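PDB 4N7B: LytB from Plasmodium falciparum, which reduces (E)-4-hydroxy-3-methylbut-2-enyl diphosphate to isopentenyl and dimethylallyl diphosphate, using an iron-sulfur cluster, in the last step of the apicoplast isoprenoid pathway. Local coordinates for residues Thr383-Met387 with Asp388-Leu392; Gly410-Cys413 with Tyr414-Asn418. One frame throughout, in Å; residues are numbered along the deposited sequence.

Along the chain the two contacts come in series, neither enclosing nor crossing the other, and each closes a short turn where a loop enters a helix. Contact 1 follows strand 377-381 and starts helix 387-400; the chain then returns through strand 405-406, next to 377-381 in a parallel four-stranded sheet, and contact 2 starts helix 414-427. The loop at Thr-383 meets the N-cap residue Cys-413 of the second helix: Thr-383 O lies 3.1 Å from Cys-413 N, a probable hydrogen bond. Both reach the iron-sulfur cluster, contact 1 through the side chain of Thr-383 and contact 2 through the iron ligand Cys-413, so neighbouring strand-to-helix connections supply part of one cluster pocket.

Contact 1: residues Thr383-Met387 with Asp388-Leu392; sequences TTLSM and DDCAL. With F3S (Fe3-s4 cluster), chain B.
From Ser-386 the backbone winds directly into helix 387-400, with Cys-390 N donating to Ser-386 O at 2.9 Å and Ala-391 N to Met-387 O at 3.0 Å. Ser-386 is the N-cap. Its OG lies anti to the backbone N (chi1 159°), which carries it over the first turn of the helix, where OG accepts from Asp-389 N at 3.1 Å along a nearly straight N-H...O line of 174°. A second bond to the same oxygen, from Asp-388 N, is weak and bent. Serine suits this place because its short side chain can serve amide groups that have no carbonyl of an earlier turn to bond. Two acidic residues follow in the first turn, where negative charge is expected to interact favourably with the helix dipole. Asp-388 uses OD2 in a salt bridge with Arg-454, and Asp-389 OD1 bonds to the hydroxyl of Tyr-449. A water accepts from Ser-386 N at 3.0 Å and makes a weak bond to Asp-389 OD2, linking the N-cap residue to a carboxylate of the first turn. On the buried side, the end methyl CD1 of Leu-385 meets the sulfur of Cys-390, 3.9 Å from SG; the small thiol fits this apolar spot and also touches Ile-412. At the other end of the loop, Thr-383 brings OG1 to 3.4 Å from sulfur S4 of the cluster, while a hydrogen bond joins this hydroxyl to Glu-345, the probable proton donor. Thr-383 probably also binds the substrate, as in related enzymes. The whole is a serine N-cap on the helix that follows a parallel strand, with the connecting loop reaching the active site of an IspH reductase.

Contact 2: residues Gly410-Cys413 with Tyr414-Asn418; sequences GSIC and YATTN. With F3S (Fe3-s4 cluster), chain B.
Cys-413 SG binds iron FE4 of the cluster at 2.3 Å and at the same time accepts a hydrogen bond from Thr-416 N, 3.5 Å away, with an N-H...S angle of 160°. The sulfur stands between its own backbone N and carbonyl carbon (chi1 72°), a torsion that lets one atom face both the metal and the start of helix 414-427. Such an N-H...S bond, together with the positive end of the helix dipole, would be expected to stabilise negative charge on a cysteine ligand. Beside it, Tyr-414 brings ring atom CE1 to 3.8 Å from sulfur S3, and its hydroxyl is hydrogen-bonded to the backbone N of Lys-232. One ring face carries the methyl group of Ala-415, 4.0 Å above the ring centre; this small residue also lies against Cys-231, another cluster ligand. Farther out, the backbone of Cys-413 is gripped by Thr-417 N, which donates to its carbonyl O at 3.0 Å in an almost linear bond. Thr-417 OG1 lies near the same oxygen and shares a water with Ile-412 O. The methyl groups of the beta-branched pair Ile-412 and Thr-416 meet, CG2 to CG2 at 3.7 Å, their side chains crossing at about a right angle; Ile-412 also packs on Thr-381 and on Cys-390 of helix 387-400. A weak hydrogen bond from Thr-416 OG1 to Thr-383 O ties this turn to the neighbouring loop. Here a cysteine N-cap doubles as a metal ligand, and with Cys-231 and Cys-315 it completes the three-cysteine cluster site of the IspH family.

Contact 1: residues Thr383-Met387 with Asp388-Leu392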
loop_
_atom_site.group_PDB
_atom_site.type_symbol
_atom_site.label_atom_id
_atom_site.label_comp_id
_atom_site.label_asym_id
_atom_site.label_seq_id
_atom_site.Cartn_x
_atom_site.Cartn_y
_atom_site.Cartn_z
ATOM N N THR A 383 3.605 -3.375 -5.219
ATOM C CA THR A 383 3.871 -3.974 -3.903
ATOM C C THR A 383 2.645 -4.556 -3.229
ATOM O O THR A 383 2.771 -5.377 -2.326
ATOM C CB THR A 383 4.456 -2.942 -2.926
ATOM O OG1 THR A 383 3.506 -1.887 -2.706
ATOM C CG2 THR A 383 5.721 -2.356 -3.474
ATOM N N THR A 384 1.464 -4.136 -3.671
ATOM C CA THR A 384 0.216 -4.428 -2.983
ATOM C C THR A 384 -0.753 -5.337 -3.757
ATOM O O THR A 384 -1.939 -5.374 -3.454
ATOM C CB THR A 384 -0.527 -3.127 -2.711
ATOM O OG1 THR A 384 -0.567 -2.360 -3.918
ATOM C CG2 THR A 384 0.176 -2.320 -1.618
ATOM N N LEU A 385 -0.258 -6.099 -4.724
ATOM C CA LEU A 385 -1.128 -6.961 -5.512
ATOM C C LEU A 385 -1.748 -8.098 -4.681
ATOM O O LEU A 385 -1.299 -8.416 -3.579
ATOM C CB LEU A 385 -0.337 -7.565 -6.672
ATOM C CG LEU A 385 0.189 -6.548 -7.689
ATOM C CD1 LEU A 385 0.864 -7.279 -8.829
ATOM C CD2 LEU A 385 -0.950 -5.668 -8.207
ATOM N N SER A 386 -2.813 -8.678 -5.213
ATOM C CA SER A 386 -3.282 -9.979 -4.787
ATOM C C SER A 386 -2.199 -10.984 -5.110
ATOM O O SER A 386 -1.709 -11.018 -6.237
ATOM C CB SER A 386 -4.523 -10.359 -5.591
ATOM O OG SER A 386 -4.717 -11.758 -5.547
ATOM N N MET A 387 -1.812 -11.800 -4.143
ATOM C CA MET A 387 -0.807 -12.825 -4.393
ATOM C C MET A 387 -1.338 -13.838 -5.388
ATOM O O MET A 387 -0.577 -14.416 -6.146
ATOM C CB MET A 387 -0.422 -13.533 -3.101
ATOM C CG MET A 387 0.280 -12.628 -2.110
ATOM S SD MET A 387 1.036 -13.567 -0.765
ATOM C CE MET A 387 -0.368 -14.008 0.173
ATOM N N ASP A 388 -2.648 -14.052 -5.383
ATOM C CA ASP A 388 -3.260 -15.024 -6.286
ATOM C C ASP A 388 -3.228 -14.558 -7.733
ATOM O O ASP A 388 -2.794 -15.299 -8.597
ATOM C CB ASP A 388 -4.696 -15.288 -5.872
ATOM C CG ASP A 388 -4.799 -15.762 -4.433
ATOM O OD1 ASP A 388 -4.369 -16.906 -4.149
ATOM O OD2 ASP A 388 -5.280 -14.971 -3.584
ATOM N N ASP A 389 -3.686 -13.330 -7.976
ATOM C CA ASP A 389 -3.640 -12.725 -9.293
ATOM C C ASP A 389 -2.209 -12.625 -9.773
ATOM O O ASP A 389 -1.905 -12.953 -10.922
ATOM C CB ASP A 389 -4.215 -11.313 -9.263
ATOM C CG ASP A 389 -5.741 -11.277 -9.268
ATOM O OD1 ASP A 389 -6.396 -12.343 -9.431
ATOM O OD2 ASP A 389 -6.280 -10.142 -9.122
ATOM N N CYS A 390 -1.323 -12.164 -8.897
ATOM C CA CYS A 390 0.069 -11.956 -9.289
ATOM C C CYS A 390 0.668 -13.263 -9.773
ATOM O O CYS A 390 1.292 -13.317 -10.834
ATOM C CB CYS A 390 0.922 -11.397 -8.143
ATOM S SG CYS A 390 2.533 -10.854 -8.700
ATOM N N ALA A 391 0.470 -14.322 -8.998
ATOM C CA ALA A 391 0.999 -15.631 -9.371
ATOM C C ALA A 391 0.454 -16.079 -10.728
ATOM O O ALA A 391 1.162 -16.717 -11.524
ATOM C CB ALA A 391 0.664 -16.662 -8.299
ATOM N N LEU A 392 -0.808 -15.750 -10.987
ATOM C CA LEU A 392 -1.470 -16.101 -12.260
ATOM C C LEU A 392 -0.740 -15.462 -13.425
ATOM O O LEU A 392 -0.333 -16.122 -14.383
ATOM C CB LEU A 392 -2.888 -15.547 -12.239
ATOM C CG LEU A 392 -4.090 -16.432 -12.492
ATOM C CD1 LEU A 392 -4.294 -16.473 -13.997
ATOM C CD2 LEU A 392 -3.900 -17.831 -11.897
HETATM FE FE1 F3S B . 3.247 -0.574 3.492
HETATM FE FE3 F3S B . 5.537 -0.192 2.127
HETATM FE FE4 F3S B . 4.042 -2.398 1.787
HETATM S S1 F3S B . 3.890 1.236 2.439
HETATM S S2 F3S B . 1.935 -1.792 2.169
HETATM S S3 F3S B . 5.130 -1.757 3.602
HETATM S S4 F3S B . 5.126 -1.277 0.237
HETATM O O HOH W 1 -3.888 -8.133 -7.914
#

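Contact 2: residues Gly410-Cys413 with Tyr414-Asn418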
loop_
_atom_site.group_PDB
_atom_site.type_symbol
_atom_site.label_atom_id
_atom_site.label_comp_id
_atom_site.label_asym_id
_atom_site.label_seq_id
_atom_site.Cartn_x
_atom_site.Cartn_y
_atom_site.Cartn_z
ATOM N N GLY A 410 11.197 -11.015 -4.351
ATOM C CA GLY A 410 9.909 -10.571 -4.871
ATOM C C GLY A 410 9.636 -9.091 -4.623
ATOM O O GLY A 410 10.394 -8.426 -3.906
ATOM N N SER A 411 8.546 -8.581 -5.199
ATOM C CA SER A 411 8.186 -7.160 -5.122
ATOM C C SER A 411 7.006 -6.952 -4.177
ATOM O O SER A 411 6.828 -5.858 -3.620
ATOM C CB SER A 411 7.817 -6.619 -6.515
ATOM O OG SER A 411 8.860 -6.863 -7.441
ATOM N N ILE A 412 6.164 -7.970 -4.018
ATOM C CA ILE A 412 5.018 -7.839 -3.120
ATOM C C ILE A 412 5.553 -7.804 -1.689
ATOM O O ILE A 412 6.269 -8.723 -1.275
ATOM C CB ILE A 412 4.023 -8.996 -3.307
ATOM C CG1 ILE A 412 3.354 -8.895 -4.679
ATOM C CG2 ILE A 412 2.956 -8.963 -2.222
ATOM C CD1 ILE A 412 2.396 -10.001 -4.939
ATOM N N CYS A 413 5.224 -6.750 -0.932
ATOM C CA CYS A 413 5.857 -6.502 0.382
ATOM C C CYS A 413 5.350 -7.410 1.519
ATOM O O CYS A 413 4.301 -8.062 1.421
ATOM C CB CYS A 413 5.662 -5.038 0.786
ATOM S SG CYS A 413 3.977 -4.627 1.267
ATOM N N TYR A 414 6.109 -7.414 2.610
ATOM C CA TYR A 414 5.865 -8.293 3.732
ATOM C C TYR A 414 4.460 -8.023 4.285
ATOM O O TYR A 414 3.770 -8.947 4.730
ATOM C CB TYR A 414 6.961 -8.077 4.823
ATOM C CG TYR A 414 6.706 -6.839 5.622
ATOM C CD1 TYR A 414 6.994 -5.579 5.102
ATOM C CD2 TYR A 414 6.100 -6.915 6.870
ATOM C CE1 TYR A 414 6.706 -4.437 5.827
ATOM C CE2 TYR A 414 5.816 -5.786 7.597
ATOM C CZ TYR A 414 6.114 -4.556 7.078
ATOM O OH TYR A 414 5.819 -3.442 7.810
ATOM N N ALA A 415 4.023 -6.762 4.250
ATOM C CA ALA A 415 2.752 -6.391 4.894
ATOM C C ALA A 415 1.565 -6.899 4.103
ATOM O O ALA A 415 0.582 -7.390 4.667
ATOM C CB ALA A 415 2.655 -4.882 5.086
ATOM N N THR A 416 1.671 -6.802 2.786
ATOM C CA THR A 416 0.636 -7.302 1.878
ATOM C C THR A 416 0.534 -8.836 2.007
ATOM O O THR A 416 -0.540 -9.415 2.244
ATOM C CB THR A 416 1.006 -6.892 0.478
ATOM O OG1 THR A 416 0.990 -5.459 0.398
ATOM C CG2 THR A 416 0.053 -7.473 -0.552
ATOM N N THR A 417 1.679 -9.489 1.912
ATOM C CA THR A 417 1.751 -10.943 2.041
ATOM C C THR A 417 1.162 -11.397 3.382
ATOM O O THR A 417 0.336 -12.302 3.459
ATOM C CB THR A 417 3.230 -11.405 1.988
ATOM O OG1 THR A 417 3.760 -11.131 0.694
ATOM C CG2 THR A 417 3.357 -12.891 2.291
ATOM N N ASN A 418 1.606 -10.758 4.448
ATOM C CA ASN A 418 1.199 -11.156 5.771
ATOM C C ASN A 418 -0.282 -10.950 5.998
ATOM O O ASN A 418 -0.945 -11.792 6.608
ATOM C CB ASN A 418 1.973 -10.367 6.827
ATOM C CG ASN A 418 3.423 -10.786 6.941
ATOM O OD1 ASN A 418 3.841 -11.793 6.386
ATOM N ND2 ASN A 418 4.194 -10.023 7.715
HETATM FE FE1 F3S B . 3.247 -0.574 3.492
HETATM FE FE3 F3S B . 5.537 -0.192 2.127
HETATM FE FE4 F3S B . 4.042 -2.398 1.787
HETATM S S1 F3S B . 3.890 1.236 2.439
HETATM S S2 F3S B . 1.935 -1.792 2.169
HETATM S S3 F3S B . 5.130 -1.757 3.602
HETATM S S4 F3S B . 5.126 -1.277 0.237
HETATM O O HOH W 2 6.549 -10.708 0.778
#